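Membrane lipoprotein TpN32 (PDB 1XS5) probably serves as a periplasmic substrate-binding lipoprotein of the NlpA family that captures L-methionine, which occupies its ligand pocket. Local coordinates at residues L85-S89 against G179-R183; R115-L119 against A188-D192. All blocks are in the same frame, centred on the assembly; numbering follows the deposited sequence.

Contact 1 of 2, residues L85-S89 against G179-R183; sequences LALYS and GLSAR
The backbones of strand 86-88 and the irregular segment 179-183 come nearest at Ala-86 and Ala-182, whose CA atoms are 5.5 Å apart, and no hydrogen bond joins them. The contact is made by side chains, chiefly the ring of Tyr-88. CB of Leu-180 rests over one face of this ring, offset toward its rim, in a CH-pi contact 4.2 Å from the ring centroid and 26° off the normal. Tyr-88 and Leu-180 run past each other in opposite directions, and CD1 of Leu-180 reaches back as far as CG of the tyrosine. With CG of Tyr-88 anti to its carbonyl carbon (chi1 -61°), the ring points its outer end at the loop, and its edge meets the peptide between Ser-181 and Ala-182: CE1 of Tyr-88 lies 3.5 Å from O of Ser-181. The phenol OH of Tyr-88 is 3.2 Å from N of Ala-182, but the angle is too poor for a hydrogen bond. Beyond the ring, the methyls of Ala-86 and Ala-182 touch, CB to CB, at 3.8 Å. OG of Ser-181 is hydrogen-bonded to the carboxylate of Glu-236 and to N of Arg-184. The loop leaves helix 172-177 through a Schellman motif with Gly-179 as its C-prime residue; Ala-175 of that helix and Ile-170 of strand 167-170 pack against both Tyr-88 and Leu-180.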
loop_
_atom_site.group_PDB
_atom_site.type_symbol
_atom_site.label_atom_id
_atom_site.label_comp_id
_atom_site.label_asym_id
_atom_site.label_seq_id
_atom_site.Cartn_x
_atom_site.Cartn_y
_atom_site.Cartn_z
ATOM N N LEU A 85 -7.372 1.046 3.349
ATOM C CA LEU A 85 -7.816 1.647 2.077
ATOM C C LEU A 85 -9.222 2.207 2.328
ATOM O O LEU A 85 -10.053 1.539 2.978
ATOM C CB LEU A 85 -7.913 0.564 1.021
ATOM C CG LEU A 85 -8.314 1.024 -0.375
ATOM C CD1 LEU A 85 -7.154 1.849 -0.943
ATOM C CD2 LEU A 85 -8.549 -0.187 -1.246
ATOM N N ALA A 86 -9.496 3.413 1.818
ATOM C CA ALA A 86 -10.809 4.024 2.003
ATOM C C ALA A 86 -11.314 4.748 0.749
ATOM O O ALA A 86 -10.517 5.119 -0.115
ATOM C CB ALA A 86 -10.733 5.064 3.159
ATOM N N LEU A 87 -12.629 4.929 0.692
ATOM C CA LEU A 87 -13.298 5.710 -0.351
ATOM C C LEU A 87 -13.393 7.108 0.236
ATOM O O LEU A 87 -13.837 7.273 1.356
ATOM C CB LEU A 87 -14.719 5.188 -0.595
ATOM C CG LEU A 87 -15.637 6.075 -1.455
ATOM C CD1 LEU A 87 -15.124 6.225 -2.897
ATOM C CD2 LEU A 87 -17.022 5.401 -1.508
ATOM N N TYR A 88 -12.956 8.111 -0.516
ATOM C CA TYR A 88 -12.987 9.507 -0.105
ATOM C C TYR A 88 -13.823 10.258 -1.132
ATOM O O TYR A 88 -14.008 9.784 -2.255
ATOM C CB TYR A 88 -11.564 10.103 -0.115
ATOM C CG TYR A 88 -10.577 9.424 0.835
ATOM C CD1 TYR A 88 -10.509 9.794 2.178
ATOM C CD2 TYR A 88 -9.753 8.398 0.389
ATOM C CE1 TYR A 88 -9.620 9.145 3.068
ATOM C CE2 TYR A 88 -8.868 7.749 1.253
ATOM C CZ TYR A 88 -8.812 8.133 2.585
ATOM O OH TYR A 88 -7.964 7.483 3.434
ATOM N N SER A 89 -14.307 11.439 -0.773
ATOM C CA SER A 89 -15.092 12.232 -1.727
ATOM C C SER A 89 -14.796 13.716 -1.551
ATOM O O SER A 89 -14.642 14.186 -0.442
ATOM C CB SER A 89 -16.593 12.017 -1.527
ATOM O OG SER A 89 -17.331 12.869 -2.425
ATOM N N GLY A 179 -3.280 14.886 2.690
ATOM C CA GLY A 179 -4.047 15.364 3.819
ATOM C C GLY A 179 -5.359 14.632 4.110
ATOM O O GLY A 179 -6.218 15.166 4.828
ATOM N N LEU A 180 -5.518 13.413 3.602
ATOM C CA LEU A 180 -6.757 12.635 3.829
ATOM C C LEU A 180 -6.519 11.498 4.798
ATOM O O LEU A 180 -5.584 10.700 4.618
ATOM C CB LEU A 180 -7.232 12.030 2.504
ATOM C CG LEU A 180 -7.555 13.048 1.419
ATOM C CD1 LEU A 180 -7.697 12.316 0.060
ATOM C CD2 LEU A 180 -8.860 13.802 1.764
ATOM N N SER A 181 -7.426 11.365 5.768
ATOM C CA SER A 181 -7.323 10.309 6.802
ATOM C C SER A 181 -8.473 9.320 6.586
ATOM O O SER A 181 -9.642 9.724 6.479
ATOM C CB SER A 181 -7.469 10.950 8.201
ATOM O OG SER A 181 -7.843 9.979 9.175
ATOM N N ALA A 182 -8.155 8.031 6.546
ATOM C CA ALA A 182 -9.213 7.066 6.333
ATOM C C ALA A 182 -10.261 7.143 7.458
ATOM O O ALA A 182 -11.441 6.829 7.232
ATOM C CB ALA A 182 -8.650 5.677 6.306
ATOM N N ARG A 183 -9.836 7.502 8.669
ATOM C CA ARG A 183 -10.812 7.541 9.770
ATOM C C ARG A 183 -11.581 8.843 9.760
ATOM O O ARG A 183 -12.804 8.870 9.887
ATOM C CB ARG A 183 -10.120 7.410 11.147
ATOM C CG ARG A 183 -11.163 7.285 12.260
ATOM C CD ARG A 183 -10.566 7.283 13.607
ATOM N NE ARG A 183 -11.446 6.643 14.577
ATOM C CZ ARG A 183 -11.271 6.716 15.896
ATOM N NH1 ARG A 183 -10.246 7.410 16.398
ATOM N NH2 ARG A 183 -12.109 6.088 16.718
#

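Contact 2 of 2, residues R115-L119 against A188-D192; sequences RALRL and AVEPD. With MET (methionine), chain B.
The guanidinium of Arg-115 is engaged at its edges, with the carboxylate of Glu-190 along the NE and NH2 side and the bound methionine at NH1; Leu-85 and Tyr-196 also pack against the arginine side chain. The salt bridge is side-on and bidentate. NE of Arg-115 donates to OE1 of Glu-190 at 2.9 Å, almost straight at 177° and within the guanidinium plane, although it meets this oxygen on the syn side but well out of the carboxylate plane. The second bond, from NH2 of Arg-115 to the syn lone pair of OE2 of Glu-190, is 2.8 Å long and more bent. The two flat groups are thus twisted by 40° rather than coplanar. Arg-115 leaves its helix with CG anti to the backbone N (chi1 -176°) and stays extended to NE, which carries the guanidinium to the ligand, where NH1 donates to O of the methionine at 2.9 Å. Asn-112 also binds NH1, and Leu-85 N donates to OE2 of Glu-190, so both charged groups are fixed by further partners.

One helical turn on, Leu-119 packs against the backbone of 188-190, its CD1 3.5 Å from N of Glu-190. CD of Pro-191 lies 3.9 Å from CA of Leu-119, and a water bridges O of Leu-119 and O of Val-189. A pocket arginine facing the ligand carboxylate and steadied by a second-shell glutamate is consistent with amino-acid recognition in a periplasmic binding protein.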
loop_
_atom_site.group_PDB
_atom_site.type_symbol
_atom_site.label_atom_id
_atom_site.label_comp_id
_atom_site.label_asym_id
_atom_site.label_seq_id
_atom_site.Cartn_x
_atom_site.Cartn_y
_atom_site.Cartn_z
ATOM N N ARG A 115 -8.688 -4.970 -4.686
ATOM C CA ARG A 115 -8.887 -4.559 -3.295
ATOM C C ARG A 115 -9.910 -3.427 -3.200
ATOM O O ARG A 115 -10.792 -3.435 -2.323
ATOM C CB ARG A 115 -7.524 -4.113 -2.752
ATOM C CG ARG A 115 -7.498 -3.728 -1.299
ATOM C CD ARG A 115 -6.094 -3.221 -0.994
ATOM N NE ARG A 115 -5.975 -2.764 0.384
ATOM C CZ ARG A 115 -4.928 -2.071 0.792
ATOM N NH1 ARG A 115 -4.003 -1.783 -0.105
ATOM N NH2 ARG A 115 -4.783 -1.711 2.067
ATOM N N ALA A 116 -9.777 -2.443 -4.097
ATOM C CA ALA A 116 -10.682 -1.303 -4.121
ATOM C C ALA A 116 -12.102 -1.739 -4.558
ATOM O O ALA A 116 -13.098 -1.262 -4.028
ATOM C CB ALA A 116 -10.145 -0.226 -5.075
ATOM N N LEU A 117 -12.169 -2.656 -5.528
ATOM C CA LEU A 117 -13.467 -3.166 -6.005
ATOM C C LEU A 117 -14.189 -3.924 -4.859
ATOM O O LEU A 117 -15.413 -3.794 -4.710
ATOM C CB LEU A 117 -13.233 -4.069 -7.233
ATOM C CG LEU A 117 -12.809 -3.283 -8.505
ATOM C CD1 LEU A 117 -12.420 -4.286 -9.650
ATOM C CD2 LEU A 117 -13.932 -2.395 -8.969
ATOM N N ARG A 118 -13.428 -4.671 -4.048
ATOM C CA ARG A 118 -14.024 -5.393 -2.917
ATOM C C ARG A 118 -14.452 -4.436 -1.771
ATOM O O ARG A 118 -15.360 -4.737 -0.975
ATOM C CB ARG A 118 -13.090 -6.511 -2.455
ATOM C CG ARG A 118 -12.929 -7.523 -3.574
ATOM C CD ARG A 118 -12.881 -8.979 -3.145
ATOM N NE ARG A 118 -13.026 -9.893 -4.294
ATOM C CZ ARG A 118 -12.028 -10.297 -5.087
ATOM N NH1 ARG A 118 -10.767 -9.883 -4.872
ATOM N NH2 ARG A 118 -12.298 -11.122 -6.099
ATOM N N LEU A 119 -13.810 -3.278 -1.705
ATOM C CA LEU A 119 -14.208 -2.231 -0.753
ATOM C C LEU A 119 -15.578 -1.680 -1.201
ATOM O O LEU A 119 -16.509 -1.537 -0.397
ATOM C CB LEU A 119 -13.144 -1.117 -0.757
ATOM C CG LEU A 119 -13.406 0.116 0.110
ATOM C CD1 LEU A 119 -12.070 0.875 0.280
ATOM C CD2 LEU A 119 -14.491 1.028 -0.562
ATOM N N ALA A 188 -16.045 4.983 3.552
ATOM C CA ALA A 188 -16.136 3.516 3.580
ATOM C C ALA A 188 -14.717 2.995 3.597
ATOM O O ALA A 188 -13.820 3.573 2.971
ATOM C CB ALA A 188 -16.899 2.954 2.299
ATOM N N VAL A 189 -14.509 1.895 4.319
ATOM C CA VAL A 189 -13.186 1.298 4.443
ATOM C C VAL A 189 -13.198 -0.148 3.949
ATOM O O VAL A 189 -14.235 -0.813 4.006
ATOM C CB VAL A 189 -12.726 1.354 5.899
ATOM C CG1 VAL A 189 -11.351 0.636 6.069
ATOM C CG2 VAL A 189 -12.639 2.824 6.323
ATOM N N GLU A 190 -12.043 -0.631 3.485
ATOM C CA GLU A 190 -11.937 -1.971 2.948
ATOM C C GLU A 190 -12.283 -2.967 4.044
ATOM O O GLU A 190 -12.033 -2.717 5.240
ATOM C CB GLU A 190 -10.529 -2.244 2.468
ATOM C CG GLU A 190 -9.509 -2.239 3.610
ATOM C CD GLU A 190 -8.120 -2.512 3.088
ATOM O OE1 GLU A 190 -7.991 -3.471 2.277
ATOM O OE2 GLU A 190 -7.176 -1.781 3.476
ATOM N N PRO A 191 -12.826 -4.124 3.648
ATOM C CA PRO A 191 -13.203 -5.133 4.646
ATOM C C PRO A 191 -12.062 -5.884 5.332
ATOM O O PRO A 191 -12.256 -6.410 6.437
ATOM C CB PRO A 191 -14.135 -6.077 3.870
ATOM C CG PRO A 191 -13.655 -5.951 2.407
ATOM C CD PRO A 191 -13.336 -4.456 2.293
ATOM N N ASP A 192 -10.887 -5.963 4.718
ATOM C CA ASP A 192 -9.802 -6.721 5.384
ATOM C C ASP A 192 -8.427 -6.135 5.214
ATOM O O ASP A 192 -7.577 -6.712 4.530
ATOM C CB ASP A 192 -9.763 -8.177 4.902
ATOM C CG ASP A 192 -8.877 -9.079 5.804
ATOM O OD1 ASP A 192 -8.387 -8.605 6.861
ATOM O OD2 ASP A 192 -8.687 -10.265 5.456
HETATM N N MET B . 1.132 1.402 0.928
HETATM C CA MET B . 0.222 0.751 -0.085
HETATM C C MET B . -1.081 0.193 0.527
HETATM O O MET B . -2.174 0.438 -0.041
HETATM C CB MET B . 0.958 -0.406 -0.797
HETATM C CG MET B . 0.200 -0.894 -2.013
HETATM S SD MET B . 0.981 -2.278 -2.874
HETATM C CE MET B . 2.259 -1.338 -3.810
HETATM O OXT MET B . -0.991 -0.491 1.571
HETATM O O HOH W 1 -16.710 -0.750 2.326
#

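In the fold
The two contacts lie 12 Å apart, centre to centre, and meet in the five-stranded mixed sheet, where strands 86-88 and 188-189 are antiparallel neighbours. Their segments alternate along the chain, in the order 85-89, 115-119, 179-183, 188-192. Contact 1 sets the loop after helix 172-177 against strand 86-88, whereas contact 2 sets helix 110-122 against the edge strand 188-189 and the turn that follows. They touch directly: N of Leu-87 is 2.9 Å from O of Ala-188, a probable backbone hydrogen bond. Through the bond from Leu-85 to Glu-190, segment 85-89 also takes part in placing Arg-115, which meets the methionine; the side chain of Tyr-88 remains about 10 Å from that ligand.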